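Local coordinates for SspB protein (Streptomyces clavuligerus, PDB 6JUF) that probably acts as a metal-dependent DNA nuclease in SspABCD-SspE, a bacterial anti-phage defence system that senses DNA phosphorothioation, at residues P227-A231 against R232-Y236; D44-P47 against V48-V52; N326-R330 against E331-R335. One frame throughout, in Å; residues are numbered along the deposited sequence.

Each of the three contacts takes in the start of a helix, and along the chain they come in the order contact 2, contact 1, contact 3. Contact 2 takes in the short helix 46-50, contact 1 opens helix 231-243 and contact 3 opens helix 330-336. Contacts 1 and 2 lie on opposite sides of the chain's centre, their centres about 36 Å apart; contact 3 is about 26 Å from contact 1 and about 29 Å from contact 2, again between centres. None touches another, but contacts 1 and 3, about 8 Å apart at their nearest atoms, both reach W311 of helix 306-317, through Y236 and R330, so helix 306-317 lies against the first turns of both helices.

Contact 1 (P227-A231 against R232-Y236); sequences PSLPA and RIIAY
A235 N donates to A231 O over 2.9 Å, a straight bond (167°) that arrives in the carbonyl plane. One residue back, I234 N reaches P230 O at 3.2 Å and is just as straight, at 168°. The same P230 oxygen also takes a weak, bent bond from I233 N, so two amides share one acceptor at the very start of helix 231-243. P230 is the N-cap, and its ring brings no polar group to the job; it lies alongside I233 pointing the same way, with P230 CD 3.8 Å from I233 CG1.

L229, just before the cap, closes the apolar side of the turn. Its CG is swung away from its own backbone N (chi1 175°), which carries both branches over the first turn. L229 CD1 meets I233 CG2 at 3.8 Å, while L229 CG sits 3.6 Å from I234 CG1, and the L229 and I234 side chains cross at about a right angle. This pairing of the residue before the N-cap with the fourth residue of the helix is a hydrophobic staple.

Farther out, W111 of helix 107-118 and F268 of helix 264-268 pack on both L229 and I233, and R232 NE is hydrogen-bonded to Q317. P227, S228 and P230 also touch the second subunit, against its G188, L197 and E195. The helix therefore starts without a side-chain cap from P230: main-chain carbonyls satisfy the amides of I234 and A235, and hydrocarbon contacts probably help set the direction in which the loop enters.

Contact 2 (D44-P47 against V48-V52); sequences DDAP and VQLGV
D45 and Q49 lie one helical turn apart, and their side chains meet through carbon rather than through their polar ends: D45 CB rests 3.6 Å from Q49 CD. Q49 takes chi1 -73°, setting its CG beside its own backbone N and 3.5 Å from D45 O, and from there the chain runs on extended, so that the amide slides past the D45 methylene. The carboxylate and the amide are turned 56° against each other. The backbone bond from Q49 N to D45 O opens the helix; D45 is the N-cap, though its carboxylate makes no capping bond.

L50 is the buried counterpart on the next step. With chi1 at -61° its CG stands 3.3 Å from A46 O, the same oxygen that accepts L50 N at 2.8 Å, and the branch continues until L50 CD1 meets A46 CB at 3.9 Å.

After a single turn the helix is closed by a Schellman motif. G51, with positive phi, is the C-prime residue: V52 N folds back to P47 O over 3.0 Å, and inside that loop G51 N makes a weak bond to V48 O. The reversal also brings V52 O against the proline ring, 3.3 Å from P47 CB, and sends the chain off in an extended form.

V52 packs on W26 and K29 of helix 24-34 and, together with L50, on V57 and M60 of helix 57-66; K29 NZ also binds L50 O. The V52 side chain is about 11 Å from that of E18, which binds magnesium in another model of this protein, although the metal is absent from this chain.

Contact 3 (N326-R330 against E331-R335); sequences NFPTR and EDWAR
T329 and D332 bond each other reciprocally, side chain to backbone N-H, in a capping box. T329 OG1 accepts D332 N at 3.0 Å; chi1 of 64° places this oxygen between the backbone N and the carbonyl carbon, facing the start of the helix. In return T329 N donates to D332 OD2, also 3.0 Å away, approaching from above the carboxylate plane, 41° out of it. The other carboxylate oxygen is held as well, D332 OD1 forming a salt bridge with R335 NH2 at 2.7 Å, so both carboxylate oxygens are held.

E331 adds a second carboxylate beside the cap. Its chain bends at chi2 (64°) and doubles back, leaving E331 OE2 3.4 Å from T329 CB. Two acidic groups at the N-terminal end of a helix would probably be steadied by the helix dipole.

R330 takes part mostly through its backbone and CB. R330 O accepts A334 N at 2.8 Å, the donor tilted somewhat from the carbonyl plane, while T329 O takes W333 N at 3.0 Å; these are the first two regular backbone bonds of helix 330-336. The long side chain leads off and bends at chi3, and its guanidinium works outside the turn.

P328, the residue before the cap, lies side by side with W333, its CG 3.8 Å from W333 CE3, completing a hydrophobic staple around the capping box.

The turn is set against helix 89-95 and the end of strand 83-87. R330 NH2 forms a salt bridge with E90, W333 NE1 bonds to P87 O, and W89 NE1 reaches P328 O. R92 packs on P328 and W333, while R330 makes a cation-pi contact with W311 of helix 306-317.

Contact 1 (P227-A231 against R232-Y236)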
ATOM      1  N   PRO B 227     -10.876 -14.074  -1.945  1.00 13.53           N
ATOM      2  CA  PRO B 227      -9.661 -14.893  -1.887  1.00 14.34           C
ATOM      3  C   PRO B 227      -8.552 -14.328  -1.035  1.00 13.21           C
ATOM      4  O   PRO B 227      -7.753 -15.115  -0.508  1.00 16.15           O
ATOM      5  CB  PRO B 227      -9.224 -15.017  -3.352  1.00 17.81           C
ATOM      6  CG  PRO B 227      -9.850 -13.793  -4.009  1.00 16.24           C
ATOM      7  CD  PRO B 227     -11.191 -13.659  -3.334  1.00 15.79           C
ATOM      8  N   SER B 228      -8.527 -13.012  -0.858  1.00 11.86           N
ATOM      9  CA  SER B 228      -7.541 -12.352   0.042  1.00 10.14           C
ATOM     10  C   SER B 228      -7.798 -12.418   1.547  1.00 10.82           C
ATOM     11  O   SER B 228      -6.932 -11.972   2.311  1.00 10.50           O
ATOM     12  CB  SER B 228      -7.298 -10.869  -0.357  1.00 10.13           C
ATOM     13  OG  SER B 228      -8.391 -10.102   0.089  1.00 13.36           O
ATOM     14  N   LEU B 229      -8.928 -13.000   1.956  1.00  8.40           N
ATOM     15  CA  LEU B 229      -9.365 -13.025   3.388  1.00  8.05           C
ATOM     16  C   LEU B 229      -9.074 -14.410   3.938  1.00 10.11           C
ATOM     17  O   LEU B 229      -9.813 -15.374   3.624  1.00 11.01           O
ATOM     18  CB  LEU B 229     -10.832 -12.657   3.493  1.00  7.07           C
ATOM     19  CG  LEU B 229     -11.478 -12.748   4.896  1.00  9.86           C
ATOM     20  CD1 LEU B 229     -10.687 -12.008   5.968  1.00 11.05           C
ATOM     21  CD2 LEU B 229     -12.955 -12.312   4.789  1.00 10.55           C
ATOM     22  N   PRO B 230      -7.983 -14.541   4.713  1.00  8.33           N
ATOM     23  CA  PRO B 230      -7.629 -15.896   5.185  1.00  9.08           C
ATOM     24  C   PRO B 230      -8.704 -16.473   6.143  1.00  9.35           C
ATOM     25  O   PRO B 230      -9.333 -15.751   6.954  1.00  8.82           O
ATOM     26  CB  PRO B 230      -6.267 -15.718   5.920  1.00  8.11           C
ATOM     27  CG  PRO B 230      -5.744 -14.423   5.392  1.00  9.04           C
ATOM     28  CD  PRO B 230      -6.978 -13.560   5.127  1.00  9.23           C
ATOM     29  N   ALA B 231      -8.869 -17.815   6.066  1.00  9.52           N
ATOM     30  CA  ALA B 231      -9.751 -18.533   7.012  1.00  9.42           C
ATOM     31  C   ALA B 231      -9.480 -18.246   8.481  1.00  8.07           C
ATOM     32  O   ALA B 231     -10.430 -18.071   9.248  1.00 10.80           O
ATOM     33  CB  ALA B 231      -9.652 -20.032   6.747  1.00  9.85           C
ATOM     34  N   ARG B 232      -8.202 -18.169   8.885  1.00  8.61           N
ATOM     35  CA  ARG B 232      -7.918 -17.898  10.290  1.00  8.61           C
ATOM     36  C   ARG B 232      -8.275 -16.456  10.700  1.00  7.35           C
ATOM     37  O   ARG B 232      -8.544 -16.189  11.838  1.00 10.31           O
ATOM     38  CB  ARG B 232      -6.455 -18.222  10.647  1.00  9.47           C
ATOM     39  CG  ARG B 232      -6.261 -19.762  10.645  1.00 11.17           C
ATOM     40  CD  ARG B 232      -4.851 -20.152  11.096  1.00 14.07           C
ATOM     41  NE  ARG B 232      -3.893 -19.878  10.050  1.00 15.49           N
ATOM     42  CZ  ARG B 232      -2.775 -20.578   9.799  1.00 16.11           C
ATOM     43  NH1 ARG B 232      -2.473 -21.653  10.506  1.00 17.23           N
ATOM     44  NH2 ARG B 232      -1.969 -20.216   8.812  1.00 16.95           N
ATOM     45  N   ILE B 233      -8.283 -15.518   9.722  1.00  6.92           N
ATOM     46  CA  ILE B 233      -8.761 -14.153  10.081  1.00  8.08           C
ATOM     47  C   ILE B 233     -10.288 -14.138  10.329  1.00  7.66           C
ATOM     48  O   ILE B 233     -10.778 -13.557  11.301  1.00  9.08           O
ATOM     49  CB  ILE B 233      -8.367 -13.086   9.019  1.00  7.34           C
ATOM     50  CG1 ILE B 233      -6.841 -12.933   8.848  1.00  8.23           C
ATOM     51  CG2 ILE B 233      -9.036 -11.726   9.350  1.00  7.47           C
ATOM     52  CD1 ILE B 233      -6.097 -12.487  10.099  1.00  9.75           C
ATOM     53  N   ILE B 234     -11.014 -14.865   9.473  1.00  7.98           N
ATOM     54  CA  ILE B 234     -12.460 -15.104   9.675  1.00  8.47           C
ATOM     55  C   ILE B 234     -12.723 -15.753  11.044  1.00  8.46           C
ATOM     56  O   ILE B 234     -13.527 -15.270  11.851  1.00  9.36           O
ATOM     57  CB  ILE B 234     -13.074 -15.909   8.520  1.00  7.98           C
ATOM     58  CG1 ILE B 234     -12.980 -15.098   7.198  1.00  6.98           C
ATOM     59  CG2 ILE B 234     -14.530 -16.243   8.823  1.00 10.62           C
ATOM     60  CD1 ILE B 234     -13.236 -15.925   5.918  1.00  7.54           C
ATOM     61  N   ALA B 235     -12.016 -16.872  11.309  1.00  8.86           N
ATOM     62  CA  ALA B 235     -12.229 -17.593  12.577  1.00  9.99           C
ATOM     63  C   ALA B 235     -11.887 -16.753  13.817  1.00  8.33           C
ATOM     64  O   ALA B 235     -12.621 -16.730  14.813  1.00 10.22           O
ATOM     65  CB  ALA B 235     -11.449 -18.909  12.549  1.00  9.16           C
ATOM     66  N   TYR B 236     -10.763 -16.022  13.736  1.00  9.32           N
ATOM     67  CA  TYR B 236     -10.405 -15.129  14.828  1.00  8.77           C
ATOM     68  C   TYR B 236     -11.569 -14.109  15.088  1.00  8.55           C
ATOM     69  O   TYR B 236     -11.949 -13.852  16.218  1.00  8.59           O
ATOM     70  CB  TYR B 236      -9.089 -14.377  14.479  1.00  8.90           C
ATOM     71  CG  TYR B 236      -8.993 -13.027  15.215  1.00  8.12           C
ATOM     72  CD1 TYR B 236      -8.631 -12.964  16.530  1.00  8.65           C
ATOM     73  CD2 TYR B 236      -9.304 -11.824  14.530  1.00  7.95           C
ATOM     74  CE1 TYR B 236      -8.567 -11.729  17.203  1.00  9.97           C
ATOM     75  CE2 TYR B 236      -9.240 -10.597  15.170  1.00  6.44           C
ATOM     76  CZ  TYR B 236      -8.899 -10.564  16.531  1.00  8.45           C
ATOM     77  OH  TYR B 236      -8.873  -9.357  17.162  1.00  9.39           O
TER

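Contact 2 (D44-P47 against V48-V52)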
ATOM      1  N   ASP B  44       5.651  20.280  20.659  1.00 16.12           N
ATOM      2  CA  ASP B  44       5.801  21.393  19.756  1.00 15.45           C
ATOM      3  C   ASP B  44       6.404  21.007  18.402  1.00 15.50           C
ATOM      4  O   ASP B  44       5.960  21.501  17.364  1.00 18.30           O
ATOM      5  CB  ASP B  44       6.696  22.477  20.349  1.00 15.14           C
ATOM      6  CG  ASP B  44       6.099  23.144  21.533  1.00 14.41           C
ATOM      7  OD1 ASP B  44       4.874  23.014  21.797  1.00 18.11           O
ATOM      8  OD2 ASP B  44       6.907  23.819  22.222  1.00 16.15           O
ATOM      9  N   ASP B  45       7.368  20.097  18.416  1.00 18.61           N
ATOM     10  CA  ASP B  45       8.027  19.581  17.201  1.00 17.08           C
ATOM     11  C   ASP B  45       7.335  18.354  16.624  1.00 15.33           C
ATOM     12  O   ASP B  45       7.947  17.677  15.808  1.00 15.68           O
ATOM     13  CB  ASP B  45       9.476  19.169  17.516  1.00 20.80           C
ATOM     14  CG  ASP B  45      10.281  20.285  18.142  1.00 22.93           C
ATOM     15  OD1 ASP B  45      10.756  20.170  19.298  1.00 30.57           O
ATOM     16  OD2 ASP B  45      10.435  21.291  17.467  1.00 23.29           O
ATOM     17  N   ALA B  46       6.091  18.060  17.011  1.00 14.93           N
ATOM     18  CA  ALA B  46       5.410  16.857  16.478  1.00 14.54           C
ATOM     19  C   ALA B  46       5.456  16.749  14.946  1.00 12.39           C
ATOM     20  O   ALA B  46       5.741  15.663  14.436  1.00 13.37           O
ATOM     21  CB  ALA B  46       3.974  16.729  16.994  1.00 12.12           C
ATOM     22  N   PRO B  47       5.191  17.844  14.195  1.00 12.80           N
ATOM     23  CA  PRO B  47       5.233  17.666  12.746  1.00 13.97           C
ATOM     24  C   PRO B  47       6.563  17.130  12.194  1.00 15.13           C
ATOM     25  O   PRO B  47       6.560  16.170  11.421  1.00 13.89           O
ATOM     26  CB  PRO B  47       4.900  19.046  12.194  1.00 15.18           C
ATOM     27  CG  PRO B  47       4.127  19.731  13.284  1.00 14.54           C
ATOM     28  CD  PRO B  47       4.716  19.199  14.576  1.00 14.73           C
ATOM     29  N   VAL B  48       7.675  17.722  12.611  1.00 16.53           N
ATOM     30  CA  VAL B  48       8.974  17.249  12.194  1.00 14.08           C
ATOM     31  C   VAL B  48       9.256  15.850  12.712  1.00 15.12           C
ATOM     32  O   VAL B  48       9.821  15.049  11.979  1.00 16.90           O
ATOM     33  CB  VAL B  48      10.068  18.267  12.643  1.00 17.35           C
ATOM     34  CG1 VAL B  48      11.461  17.653  12.599  1.00 18.04           C
ATOM     35  CG2 VAL B  48       9.966  19.475  11.714  1.00 22.77           C
ATOM     36  N   GLN B  49       8.888  15.560  13.954  1.00 13.67           N
ATOM     37  CA  GLN B  49       9.261  14.301  14.590  1.00 11.28           C
ATOM     38  C   GLN B  49       8.456  13.170  13.972  1.00 12.04           C
ATOM     39  O   GLN B  49       8.987  12.079  13.793  1.00 15.16           O
ATOM     40  CB  GLN B  49       9.233  14.417  16.113  1.00 15.64           C
ATOM     41  CG  GLN B  49      10.443  15.260  16.482  1.00 23.03           C
ATOM     42  CD  GLN B  49      10.548  15.710  17.918  1.00 25.69           C
ATOM     43  OE1 GLN B  49       9.620  15.567  18.689  1.00 31.49           O
ATOM     44  NE2 GLN B  49      11.678  16.292  18.265  1.00 27.24           N
ATOM     45  N   LEU B  50       7.190  13.427  13.661  1.00 12.28           N
ATOM     46  CA  LEU B  50       6.300  12.402  13.092  1.00 11.36           C
ATOM     47  C   LEU B  50       6.469  12.378  11.564  1.00 12.77           C
ATOM     48  O   LEU B  50       5.969  11.477  10.878  1.00 14.67           O
ATOM     49  CB  LEU B  50       4.815  12.675  13.427  1.00 11.14           C
ATOM     50  CG  LEU B  50       4.406  12.700  14.903  1.00 12.90           C
ATOM     51  CD1 LEU B  50       3.078  13.409  15.087  1.00 12.89           C
ATOM     52  CD2 LEU B  50       4.408  11.316  15.481  1.00 14.25           C
ATOM     53  N   GLY B  51       7.116  13.390  11.019  1.00 14.67           N
ATOM     54  CA  GLY B  51       7.273  13.549   9.589  1.00 15.39           C
ATOM     55  C   GLY B  51       5.974  13.742   8.844  1.00 13.74           C
ATOM     56  O   GLY B  51       5.778  13.152   7.776  1.00 17.34           O
ATOM     57  N   VAL B  52       5.103  14.564   9.388  1.00 14.54           N
ATOM     58  CA  VAL B  52       3.824  14.914   8.756  1.00 13.80           C
ATOM     59  C   VAL B  52       3.629  16.432   8.821  1.00 14.16           C
ATOM     60  O   VAL B  52       4.293  17.156   9.594  1.00 15.53           O
ATOM     61  CB  VAL B  52       2.623  14.160   9.437  1.00 12.62           C
ATOM     62  CG1 VAL B  52       2.914  12.651   9.444  1.00 12.37           C
ATOM     63  CG2 VAL B  52       2.407  14.602  10.901  1.00 14.02           C
TER

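Contact 3 (N326-R330 against E331-R335)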
ATOM      1  N   ASN B 326      11.624 -13.181  23.927  1.00 16.12           N
ATOM      2  CA  ASN B 326      11.427 -11.864  24.545  1.00 17.80           C
ATOM      3  C   ASN B 326      10.190 -11.133  24.086  1.00 19.48           C
ATOM      4  O   ASN B 326      10.065  -9.929  24.305  1.00 21.22           O
ATOM      5  CB  ASN B 326      12.646 -10.972  24.260  1.00 20.69           C
ATOM      6  CG  ASN B 326      13.917 -11.549  24.826  1.00 20.46           C
ATOM      7  OD1 ASN B 326      13.981 -11.874  25.993  1.00 23.11           O
ATOM      8  ND2 ASN B 326      14.934 -11.645  24.003  1.00 23.63           N
ATOM      9  N   PHE B 327       9.280 -11.850  23.428  1.00 15.15           N
ATOM     10  CA  PHE B 327       7.982 -11.245  23.109  1.00 15.11           C
ATOM     11  C   PHE B 327       7.163 -11.028  24.362  1.00 14.79           C
ATOM     12  O   PHE B 327       6.979 -11.966  25.117  1.00 16.59           O
ATOM     13  CB  PHE B 327       7.177 -12.094  22.126  1.00 14.54           C
ATOM     14  CG  PHE B 327       5.953 -11.353  21.627  1.00 14.93           C
ATOM     15  CD1 PHE B 327       6.036 -10.554  20.490  1.00 16.11           C
ATOM     16  CD2 PHE B 327       4.795 -11.379  22.364  1.00 14.95           C
ATOM     17  CE1 PHE B 327       4.910  -9.830  20.043  1.00 15.40           C
ATOM     18  CE2 PHE B 327       3.688 -10.660  21.950  1.00 17.78           C
ATOM     19  CZ  PHE B 327       3.751  -9.887  20.790  1.00 17.51           C
ATOM     20  N   PRO B 328       6.686  -9.788  24.599  1.00 14.27           N
ATOM     21  CA  PRO B 328       5.991  -9.547  25.880  1.00 15.36           C
ATOM     22  C   PRO B 328       4.602 -10.129  25.968  1.00 13.73           C
ATOM     23  O   PRO B 328       3.839 -10.029  24.958  1.00 15.38           O
ATOM     24  CB  PRO B 328       5.867  -8.033  25.935  1.00 14.64           C
ATOM     25  CG  PRO B 328       5.927  -7.570  24.511  1.00 17.12           C
ATOM     26  CD  PRO B 328       6.742  -8.570  23.724  1.00 15.15           C
ATOM     27  N   THR B 329       4.240 -10.692  27.121  1.00 14.95           N
ATOM     28  CA  THR B 329       2.851 -11.035  27.410  1.00 14.59           C
ATOM     29  C   THR B 329       2.006  -9.755  27.530  1.00 13.94           C
ATOM     30  O   THR B 329       2.566  -8.638  27.640  1.00 12.53           O
ATOM     31  CB  THR B 329       2.733 -11.827  28.703  1.00 16.88           C
ATOM     32  OG1 THR B 329       3.151 -11.040  29.839  1.00 16.68           O
ATOM     33  CG2 THR B 329       3.566 -13.146  28.592  1.00 16.72           C
ATOM     34  N   ARG B 330       0.691  -9.897  27.537  1.00 12.88           N
ATOM     35  CA  ARG B 330      -0.149  -8.735  27.792  1.00 13.52           C
ATOM     36  C   ARG B 330       0.196  -8.163  29.189  1.00 16.22           C
ATOM     37  O   ARG B 330       0.146  -6.930  29.407  1.00 13.64           O
ATOM     38  CB  ARG B 330      -1.620  -9.153  27.658  1.00 15.71           C
ATOM     39  CG  ARG B 330      -1.966  -9.696  26.257  1.00 19.83           C
ATOM     40  CD  ARG B 330      -3.432 -10.077  26.068  1.00 24.46           C
ATOM     41  NE  ARG B 330      -3.996  -8.869  25.623  1.00 32.01           N
ATOM     42  CZ  ARG B 330      -4.432  -8.557  24.398  1.00 18.02           C
ATOM     43  NH1 ARG B 330      -4.655  -9.434  23.384  1.00 16.85           N
ATOM     44  NH2 ARG B 330      -4.785  -7.345  24.260  1.00 23.24           N
ATOM     45  N   GLU B 331       0.575  -9.028  30.118  1.00 15.03           N
ATOM     46  CA  GLU B 331       0.809  -8.603  31.499  1.00 18.16           C
ATOM     47  C   GLU B 331       2.084  -7.777  31.566  1.00 17.71           C
ATOM     48  O   GLU B 331       2.175  -6.804  32.307  1.00 19.54           O
ATOM     49  CB  GLU B 331       0.944  -9.854  32.412  1.00 19.29           C
ATOM     50  CG  GLU B 331      -0.308 -10.708  32.670  1.00 26.27           C
ATOM     51  CD  GLU B 331      -0.923 -11.420  31.440  1.00 31.20           C
ATOM     52  OE1 GLU B 331      -2.160 -11.696  31.488  1.00 53.42           O
ATOM     53  OE2 GLU B 331      -0.233 -11.727  30.408  1.00 20.72           O
ATOM     54  N   ASP B 332       3.109  -8.208  30.842  1.00 16.78           N
ATOM     55  CA  ASP B 332       4.383  -7.531  30.748  1.00 15.93           C
ATOM     56  C   ASP B 332       4.183  -6.165  30.154  1.00 14.94           C
ATOM     57  O   ASP B 332       4.705  -5.157  30.656  1.00 18.86           O
ATOM     58  CB  ASP B 332       5.333  -8.233  29.796  1.00 15.20           C
ATOM     59  CG  ASP B 332       5.847  -9.568  30.297  1.00 20.48           C
ATOM     60  OD1 ASP B 332       5.941  -9.817  31.511  1.00 25.15           O
ATOM     61  OD2 ASP B 332       6.219 -10.376  29.382  1.00 20.31           O
ATOM     62  N   TRP B 333       3.395  -6.134  29.077  1.00 13.62           N
ATOM     63  CA  TRP B 333       3.069  -4.855  28.449  1.00 12.29           C
ATOM     64  C   TRP B 333       2.264  -3.915  29.338  1.00 12.07           C
ATOM     65  O   TRP B 333       2.543  -2.672  29.328  1.00 13.57           O
ATOM     66  CB  TRP B 333       2.340  -5.174  27.130  1.00 14.51           C
ATOM     67  CG  TRP B 333       2.290  -4.032  26.165  1.00 12.60           C
ATOM     68  CD1 TRP B 333       1.222  -3.202  25.877  1.00 11.35           C
ATOM     69  CD2 TRP B 333       3.380  -3.587  25.317  1.00 12.04           C
ATOM     70  NE1 TRP B 333       1.589  -2.244  24.924  1.00 12.80           N
ATOM     71  CE2 TRP B 333       2.887  -2.434  24.549  1.00 11.32           C
ATOM     72  CE3 TRP B 333       4.716  -4.003  25.145  1.00 15.06           C
ATOM     73  CZ2 TRP B 333       3.702  -1.765  23.642  1.00 12.03           C
ATOM     74  CZ3 TRP B 333       5.543  -3.320  24.252  1.00 11.49           C
ATOM     75  CH2 TRP B 333       5.060  -2.208  23.500  1.00 12.67           C
ATOM     76  N   ALA B 334       1.306  -4.444  30.087  1.00 16.62           N
ATOM     77  CA  ALA B 334       0.492  -3.683  31.011  1.00 15.93           C
ATOM     78  C   ALA B 334       1.354  -3.015  32.081  1.00 16.78           C
ATOM     79  O   ALA B 334       1.107  -1.889  32.456  1.00 16.69           O
ATOM     80  CB  ALA B 334      -0.565  -4.601  31.613  1.00 15.86           C
ATOM     81  N   ARG B 335       2.371  -3.708  32.556  1.00 17.25           N
ATOM     82  CA  ARG B 335       3.256  -3.176  33.602  1.00 19.29           C
ATOM     83  C   ARG B 335       4.091  -2.048  33.016  1.00 18.98           C
ATOM     84  O   ARG B 335       4.340  -1.015  33.660  1.00 19.61           O
ATOM     85  CB  ARG B 335       4.160  -4.296  34.122  1.00 20.17           C
ATOM     86  CG  ARG B 335       3.460  -5.222  35.119  1.00 32.75           C
ATOM     87  CD  ARG B 335       4.449  -6.010  35.965  1.00 40.17           C
ATOM     88  NE  ARG B 335       5.223  -6.900  35.114  1.00 40.69           N
ATOM     89  CZ  ARG B 335       4.856  -8.135  34.785  1.00 35.22           C
ATOM     90  NH1 ARG B 335       3.730  -8.676  35.256  1.00 43.78           N
ATOM     91  NH2 ARG B 335       5.635  -8.839  33.998  1.00 36.31           N
TER